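Local coordinates for protein phosphoserine aminotransferase (Bacillus circulans, PDB 2C0R) that catalyses the reversible, pyridoxal-phosphate-dependent transamination between phosphoserine and 2-oxoglutarate in serine biosynthesis, and the matching step on phosphohydroxythreonine in pyridoxine biosynthesis, at residues Ser2-Ala14 against Ser317-Arg329. The protein carries 1 engineered substitution. Residues are numbered along the deposited sequence; the frame is centred on the assembly and turned at random.
Engineered in segment 2-14: Glu3 (natural residue Lys).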
ATOM      1  N   SER A   2      18.773 -21.458   3.744  1.00 45.53           N
ATOM      2  CA  SER A   2      18.049 -22.456   3.015  1.00 31.82           C
ATOM      3  C   SER A   2      17.167 -23.412   3.805  1.00 27.38           C
ATOM      4  O   SER A   2      16.207 -23.886   3.179  1.00 24.94           O
ATOM      5  CB  SER A   2      18.984 -23.339   2.171  1.00 38.49           C
ATOM      6  OG  SER A   2      18.091 -24.179   1.443  1.00 45.76           O
ATOM      7  N   GLU A   3      17.276 -23.767   5.071  1.00 19.28           N
ATOM      8  CA  GLU A   3      16.152 -24.331   5.808  1.00 20.20           C
ATOM      9  C   GLU A   3      15.019 -23.311   5.959  1.00 17.74           C
ATOM     10  O   GLU A   3      15.263 -22.133   6.202  1.00 21.11           O
ATOM     11  CB  GLU A   3      16.624 -24.765   7.189  1.00 22.62           C
ATOM     12  CG  GLU A   3      15.527 -25.491   7.958  1.00 28.09           C
ATOM     13  CD  GLU A   3      15.934 -25.937   9.345  1.00 38.38           C
ATOM     14  OE1 GLU A   3      16.833 -25.372   9.981  1.00 50.07           O
ATOM     15  OE2 GLU A   3      15.294 -26.894   9.827  1.00 51.29           O
ATOM     16  N   ARG A   4      13.778 -23.734   5.810  1.00 15.29           N
ATOM     17  CA  ARG A   4      12.592 -22.857   5.968  1.00 14.83           C
ATOM     18  C   ARG A   4      12.129 -22.874   7.408  1.00 14.07           C
ATOM     19  O   ARG A   4      12.011 -23.957   8.006  1.00 15.29           O
ATOM     20  CB  ARG A   4      11.469 -23.322   5.041  1.00 16.35           C
ATOM     21  CG  ARG A   4      11.747 -23.057   3.560  1.00 15.72           C
ATOM     22  CD  ARG A   4      11.464 -21.583   3.206  1.00 17.28           C
ATOM     23  NE  ARG A   4      10.016 -21.398   2.992  1.00 15.59           N
ATOM     24  CZ  ARG A   4       9.386 -20.223   2.938  1.00 13.29           C
ATOM     25  NH1 ARG A   4      10.077 -19.102   3.088  1.00 12.83           N
ATOM     26  NH2 ARG A   4       8.073 -20.159   2.726  1.00 13.32           N
ATOM     27  N   ALA A   5      11.833 -21.715   7.976  1.00 12.51           N
ATOM     28  CA  ALA A   5      11.255 -21.664   9.311  1.00 15.05           C
ATOM     29  C   ALA A   5       9.863 -22.290   9.317  1.00 14.92           C
ATOM     30  O   ALA A   5       9.123 -22.292   8.353  1.00 13.53           O
ATOM     31  CB  ALA A   5      11.196 -20.217   9.759  1.00 15.00           C
ATOM     32  N   TYR A   6       9.509 -22.856  10.482  1.00 13.93           N
ATOM     33  CA  TYR A   6       8.145 -23.297  10.704  1.00 13.29           C
ATOM     34  C   TYR A   6       7.346 -22.054  11.075  1.00 14.10           C
ATOM     35  O   TYR A   6       7.253 -21.679  12.250  1.00 14.21           O
ATOM     36  CB  TYR A   6       8.103 -24.283  11.853  1.00 15.41           C
ATOM     37  CG  TYR A   6       8.844 -25.570  11.567  1.00 16.34           C
ATOM     38  CD1 TYR A   6       9.666 -26.080  12.579  1.00 16.82           C
ATOM     39  CD2 TYR A   6       8.707 -26.255  10.371  1.00 17.24           C
ATOM     40  CE1 TYR A   6      10.372 -27.256  12.404  1.00 19.75           C
ATOM     41  CE2 TYR A   6       9.415 -27.433  10.192  1.00 20.77           C
ATOM     42  CZ  TYR A   6      10.234 -27.913  11.197  1.00 22.18           C
ATOM     43  OH  TYR A   6      10.926 -29.101  11.007  1.00 28.10           O
ATOM     44  N   ASN A   7       6.817 -21.422  10.039  1.00 12.76           N
ATOM     45  CA  ASN A   7       6.254 -20.078  10.166  1.00 11.81           C
ATOM     46  C   ASN A   7       4.766 -20.102  10.432  1.00 11.96           C
ATOM     47  O   ASN A   7       4.027 -20.428   9.502  1.00 13.17           O
ATOM     48  CB  ASN A   7       6.531 -19.330   8.868  1.00 13.10           C
ATOM     49  CG  ASN A   7       6.132 -17.862   8.966  1.00 12.20           C
ATOM     50  OD1 ASN A   7       5.690 -17.439  10.034  1.00 13.24           O
ATOM     51  ND2 ASN A   7       6.283 -17.167   7.835  1.00 13.19           N
ATOM     52  N   PHE A   8       4.394 -19.778  11.673  1.00 11.49           N
ATOM     53  CA  PHE A   8       3.001 -19.685  12.080  1.00 12.33           C
ATOM     54  C   PHE A   8       2.575 -18.241  12.330  1.00 12.01           C
ATOM     55  O   PHE A   8       1.595 -17.995  13.012  1.00 13.33           O
ATOM     56  CB  PHE A   8       2.771 -20.530  13.345  1.00 11.55           C
ATOM     57  CG  PHE A   8       2.777 -22.022  13.005  1.00 11.91           C
ATOM     58  CD1 PHE A   8       3.972 -22.698  13.128  1.00 14.01           C
ATOM     59  CD2 PHE A   8       1.643 -22.686  12.602  1.00 14.04           C
ATOM     60  CE1 PHE A   8       4.027 -24.052  12.836  1.00 13.07           C
ATOM     61  CE2 PHE A   8       1.676 -24.043  12.295  1.00 12.37           C
ATOM     62  CZ  PHE A   8       2.885 -24.734  12.427  1.00 14.24           C
ATOM     63  N   ASN A   9       3.255 -17.288  11.713  1.00 11.83           N
ATOM     64  CA  ASN A   9       2.899 -15.905  11.825  1.00 12.52           C
ATOM     65  C   ASN A   9       1.454 -15.677  11.345  1.00 12.86           C
ATOM     66  O   ASN A   9       0.966 -16.321  10.408  1.00 12.41           O
ATOM     67  CB  ASN A   9       3.793 -15.048  10.922  1.00 13.68           C
ATOM     68  CG  ASN A   9       5.102 -14.676  11.561  1.00 14.35           C
ATOM     69  OD1 ASN A   9       6.113 -14.498  10.873  1.00 15.62           O
ATOM     70  ND2 ASN A   9       5.106 -14.517  12.865  1.00 16.99           N
ATOM     71  N   ALA A  10       0.822 -14.710  11.998  1.00 13.79           N
ATOM     72  CA  ALA A  10      -0.602 -14.429  11.845  1.00 14.83           C
ATOM     73  C   ALA A  10      -0.851 -13.371  10.791  1.00 15.42           C
ATOM     74  O   ALA A  10      -2.005 -13.143  10.476  1.00 14.09           O
ATOM     75  CB  ALA A  10      -1.192 -13.973  13.189  1.00 17.42           C
ATOM     76  N   GLY A  11       0.161 -12.712  10.215  1.00 14.84           N
ATOM     77  CA  GLY A  11      -0.189 -11.596   9.301  1.00 19.24           C
ATOM     78  C   GLY A  11       0.871 -10.505   9.402  1.00 17.15           C
ATOM     79  O   GLY A  11       0.861  -9.922  10.503  1.00 21.52           O
ATOM     80  N   PRO A  12       1.736 -10.192   8.459  1.00 15.44           N
ATOM     81  CA  PRO A  12       2.066 -10.969   7.242  1.00 16.17           C
ATOM     82  C   PRO A  12       2.472 -12.373   7.632  1.00 17.47           C
ATOM     83  O   PRO A  12       2.671 -12.692   8.823  1.00 14.91           O
ATOM     84  CB  PRO A  12       3.263 -10.237   6.663  1.00 16.42           C
ATOM     85  CG  PRO A  12       3.100  -8.810   7.171  1.00 17.92           C
ATOM     86  CD  PRO A  12       2.568  -8.976   8.575  1.00 16.34           C
ATOM     87  N   ALA A  13       2.469 -13.275   6.675  1.00 14.17           N
ATOM     88  CA  ALA A  13       2.462 -14.700   6.935  1.00 14.01           C
ATOM     89  C   ALA A  13       3.119 -15.439   5.791  1.00 14.51           C
ATOM     90  O   ALA A  13       3.586 -14.867   4.811  1.00 14.35           O
ATOM     91  CB  ALA A  13       1.003 -15.144   7.066  1.00 14.69           C
ATOM     92  N   ALA A  14       3.093 -16.764   5.921  1.00 13.80           N
ATOM     93  CA  ALA A  14       3.823 -17.578   4.964  1.00 12.05           C
ATOM     94  C   ALA A  14       3.305 -17.370   3.548  1.00 12.91           C
ATOM     95  O   ALA A  14       2.113 -17.181   3.304  1.00 13.62           O
ATOM     96  CB  ALA A  14       3.619 -19.020   5.401  1.00 14.78           C
ATOM     97  N   SER A 317       9.691 -23.132  21.705  1.00 15.58           N
ATOM     98  CA  SER A 317       9.389 -23.314  20.304  1.00 15.82           C
ATOM     99  C   SER A 317      10.292 -22.468  19.390  1.00 16.60           C
ATOM    100  O   SER A 317      10.691 -22.928  18.305  1.00 17.58           O
ATOM    101  CB  SER A 317       7.948 -22.963  19.960  1.00 17.37           C
ATOM    102  OG  SER A 317       7.680 -21.580  19.898  1.00 17.54           O
ATOM    103  N   GLU A 318      10.675 -21.283  19.803  1.00 18.17           N
ATOM    104  CA  GLU A 318      11.568 -20.462  18.988  1.00 16.74           C
ATOM    105  C   GLU A 318      12.934 -21.108  18.827  1.00 16.12           C
ATOM    106  O   GLU A 318      13.577 -21.001  17.784  1.00 20.02           O
ATOM    107  CB  GLU A 318      11.666 -19.073  19.612  1.00 21.52           C
ATOM    108  CG  GLU A 318      10.364 -18.303  19.425  1.00 23.84           C
ATOM    109  CD  GLU A 318      10.259 -17.018  20.217  1.00 27.84           C
ATOM    110  OE1 GLU A 318      10.947 -16.817  21.252  1.00 32.73           O
ATOM    111  OE2 GLU A 318       9.439 -16.162  19.789  1.00 34.35           O
ATOM    112  N   GLN A 319      13.364 -21.815  19.866  1.00 19.54           N
ATOM    113  CA  GLN A 319      14.624 -22.532  19.799  1.00 21.25           C
ATOM    114  C   GLN A 319      14.590 -23.717  18.857  1.00 21.53           C
ATOM    115  O   GLN A 319      15.616 -24.226  18.415  1.00 27.63           O
ATOM    116  CB  GLN A 319      14.938 -23.080  21.197  1.00 26.16           C
ATOM    117  CG  GLN A 319      15.363 -22.022  22.190  1.00 32.23           C
ATOM    118  CD  GLN A 319      15.724 -22.661  23.524  1.00 35.88           C
ATOM    119  OE1 GLN A 319      15.527 -23.870  23.763  1.00 57.53           O
ATOM    120  NE2 GLN A 319      16.278 -21.833  24.413  1.00 51.51           N
ATOM    121  N   GLU A 320      13.378 -24.163  18.559  1.00 20.00           N
ATOM    122  CA  GLU A 320      13.229 -25.275  17.607  1.00 19.81           C
ATOM    123  C   GLU A 320      12.746 -24.801  16.236  1.00 19.48           C
ATOM    124  O   GLU A 320      12.328 -25.648  15.431  1.00 23.02           O
ATOM    125  CB  GLU A 320      12.243 -26.328  18.127  1.00 23.52           C
ATOM    126  CG  GLU A 320      12.559 -26.826  19.541  1.00 33.44           C
ATOM    127  CD  GLU A 320      13.939 -27.460  19.542  1.00 38.39           C
ATOM    128  OE1 GLU A 320      14.599 -27.478  20.614  1.00 46.09           O
ATOM    129  OE2 GLU A 320      14.314 -27.921  18.444  1.00 34.60           O
ATOM    130  N   GLY A 321      12.789 -23.503  15.939  1.00 18.31           N
ATOM    131  CA  GLY A 321      12.524 -23.037  14.574  1.00 18.16           C
ATOM    132  C   GLY A 321      11.117 -22.559  14.308  1.00 17.53           C
ATOM    133  O   GLY A 321      10.759 -22.194  13.189  1.00 20.46           O
ATOM    134  N   PHE A 322      10.264 -22.530  15.328  1.00 15.38           N
ATOM    135  CA  PHE A 322       8.934 -22.005  15.191  1.00 14.05           C
ATOM    136  C   PHE A 322       8.901 -20.490  15.356  1.00 14.33           C
ATOM    137  O   PHE A 322       9.573 -19.920  16.206  1.00 18.12           O
ATOM    138  CB  PHE A 322       7.993 -22.626  16.270  1.00 13.67           C
ATOM    139  CG  PHE A 322       7.871 -24.118  16.039  1.00 14.43           C
ATOM    140  CD1 PHE A 322       8.713 -24.996  16.720  1.00 14.95           C
ATOM    141  CD2 PHE A 322       6.923 -24.605  15.158  1.00 14.22           C
ATOM    142  CE1 PHE A 322       8.603 -26.358  16.503  1.00 14.75           C
ATOM    143  CE2 PHE A 322       6.838 -25.988  14.943  1.00 15.93           C
ATOM    144  CZ  PHE A 322       7.686 -26.853  15.613  1.00 16.29           C
ATOM    145  N   VAL A 323       8.063 -19.898  14.508  1.00 13.09           N
ATOM    146  CA  VAL A 323       7.886 -18.455  14.523  1.00 13.00           C
ATOM    147  C   VAL A 323       6.420 -18.121  14.685  1.00 12.34           C
ATOM    148  O   VAL A 323       5.564 -18.705  13.977  1.00 13.57           O
ATOM    149  CB  VAL A 323       8.434 -17.879  13.184  1.00 18.27           C
ATOM    150  CG1 VAL A 323       8.167 -16.397  13.088  1.00 20.49           C
ATOM    151  CG2 VAL A 323       9.922 -18.249  13.106  1.00 19.18           C
ATOM    152  N   GLY A 324       6.112 -17.194  15.585  1.00 13.37           N
ATOM    153  CA  GLY A 324       4.768 -16.572  15.620  1.00 15.45           C
ATOM    154  C   GLY A 324       3.721 -17.256  16.449  1.00 13.80           C
ATOM    155  O   GLY A 324       2.539 -16.866  16.359  1.00 15.62           O
ATOM    156  N   LEU A 325       4.041 -18.232  17.296  1.00 12.64           N
ATOM    157  CA  LEU A 325       3.008 -18.973  18.028  1.00 14.61           C
ATOM    158  C   LEU A 325       2.469 -18.222  19.233  1.00 15.04           C
ATOM    159  O   LEU A 325       1.420 -18.609  19.756  1.00 16.54           O
ATOM    160  CB  LEU A 325       3.562 -20.336  18.509  1.00 13.90           C
ATOM    161  CG  LEU A 325       3.863 -21.314  17.387  1.00 13.37           C
ATOM    162  CD1 LEU A 325       4.635 -22.511  17.875  1.00 13.16           C
ATOM    163  CD2 LEU A 325       2.576 -21.757  16.692  1.00 14.58           C
ATOM    164  N   LYS A 326       3.124 -17.205  19.771  1.00 19.48           N
ATOM    165  CA  LYS A 326       2.565 -16.448  20.896  1.00 19.94           C
ATOM    166  C   LYS A 326       1.237 -15.811  20.501  1.00 19.01           C
ATOM    167  O   LYS A 326       1.230 -15.186  19.419  1.00 18.38           O
ATOM    168  CB  LYS A 326       3.555 -15.356  21.291  1.00 26.34           C
ATOM    169  CG  LYS A 326       3.312 -14.648  22.603  1.00 28.97           C
ATOM    170  CD  LYS A 326       4.370 -13.575  22.853  1.00 30.85           C
ATOM    171  CE  LYS A 326       4.035 -12.673  24.027  1.00 38.63           C
ATOM    172  NZ  LYS A 326       5.081 -12.691  25.083  1.00 50.38           N
ATOM    173  N   GLY A 327       0.192 -15.931  21.303  1.00 21.46           N
ATOM    174  CA  GLY A 327      -1.149 -15.393  20.990  1.00 20.65           C
ATOM    175  C   GLY A 327      -1.058 -13.885  20.883  1.00 22.42           C
ATOM    176  O   GLY A 327      -0.081 -13.343  21.368  1.00 25.81           O
ATOM    177  N   HIS A 328      -2.045 -13.244  20.258  1.00 23.19           N
ATOM    178  CA  HIS A 328      -1.958 -11.771  20.210  1.00 26.55           C
ATOM    179  C   HIS A 328      -1.957 -11.170  21.594  1.00 35.65           C
ATOM    180  O   HIS A 328      -2.551 -11.728  22.522  1.00 34.07           O
ATOM    181  CB  HIS A 328      -3.195 -11.368  19.411  1.00 27.88           C
ATOM    182  CG  HIS A 328      -3.265  -9.887  19.181  1.00 30.60           C
ATOM    183  ND1 HIS A 328      -3.811  -8.976  20.052  1.00 29.78           N
ATOM    184  CD2 HIS A 328      -2.831  -9.184  18.118  1.00 33.65           C
ATOM    185  CE1 HIS A 328      -3.706  -7.764  19.539  1.00 32.49           C
ATOM    186  NE2 HIS A 328      -3.112  -7.867  18.366  1.00 31.72           N
ATOM    187  N   ARG A 329      -1.326 -10.027  21.861  1.00 42.54           N
ATOM    188  CA  ARG A 329      -1.198  -9.645  23.271  1.00 47.72           C
ATOM    189  C   ARG A 329      -2.504  -9.344  23.988  1.00 48.62           C
ATOM    190  O   ARG A 329      -2.533  -9.434  25.219  1.00 60.47           O
ATOM    191  CB  ARG A 329      -0.276  -8.422  23.384  1.00 58.45           C
ATOM    192  CG  ARG A 329      -0.442  -7.440  22.236  1.00 67.25           C
ATOM    193  CD  ARG A 329       0.773  -7.394  21.328  1.00 74.91           C
ATOM    194  NE  ARG A 329       1.216  -6.019  21.032  1.00 76.66           N
ATOM    195  CZ  ARG A 329       2.398  -5.778  20.473  1.00 75.53           C
ATOM    196  NH1 ARG A 329       2.820  -4.560  20.195  1.00 66.31           N
ATOM    197  NH2 ARG A 329       3.198  -6.802  20.174  1.00 82.54           N
TER
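In Tyr6 and Phe322, paired on one face of a short parallel strand pair, CG lies beside the backbone N (chi1 -65° and -64°), which lays the two rings against each other. There Tyr6 CD1 rides over one face of the Phe322 ring near its rim, the planes inclined at 34°, while Phe322 CD2 meets Tyr6 CB at 3.5 Å. Phe8 lies alongside, bringing CE1 to the edge of the same ring, 3.8 Å from Phe322 CD2, and Leu325 CD2 closes against Phe8 CB at 3.6 Å. From helix 344-361, Phe353 meets the Phe322 ring and Leu350 touches Leu325.

Three backbone hydrogen bonds run between the two segments: Tyr6 N to Gly321 O (3.1 Å), Val323 N to Tyr6 O (3.0 Å) and Phe8 N to Val323 O (2.8 Å). Gly321, at positive phi, ends helix 307-319 in a Schellman motif. On the other face Val323 sets CG2 against Ala5 CB and CG1 beside the Asn9 side chain. Asn7 OD1 accepts from Asn9 N in an Asx turn (3.0 Å), and Asn7 ND2 donates a hydrogen bond to Glu39 O of the second subunit. An alanine in place of Phe322 would remove the ring face beneath Tyr6 CD1, and would probably open a gap there and beside Phe8 CE1, with the Tyr6 ring freer to turn.

The backbone hydrogen bonds thus run between a largely aromatic face and one bordering the second subunit, a chemistry consistent with tying the N-terminal segment to the C-terminal part of the fold at the dimer interface.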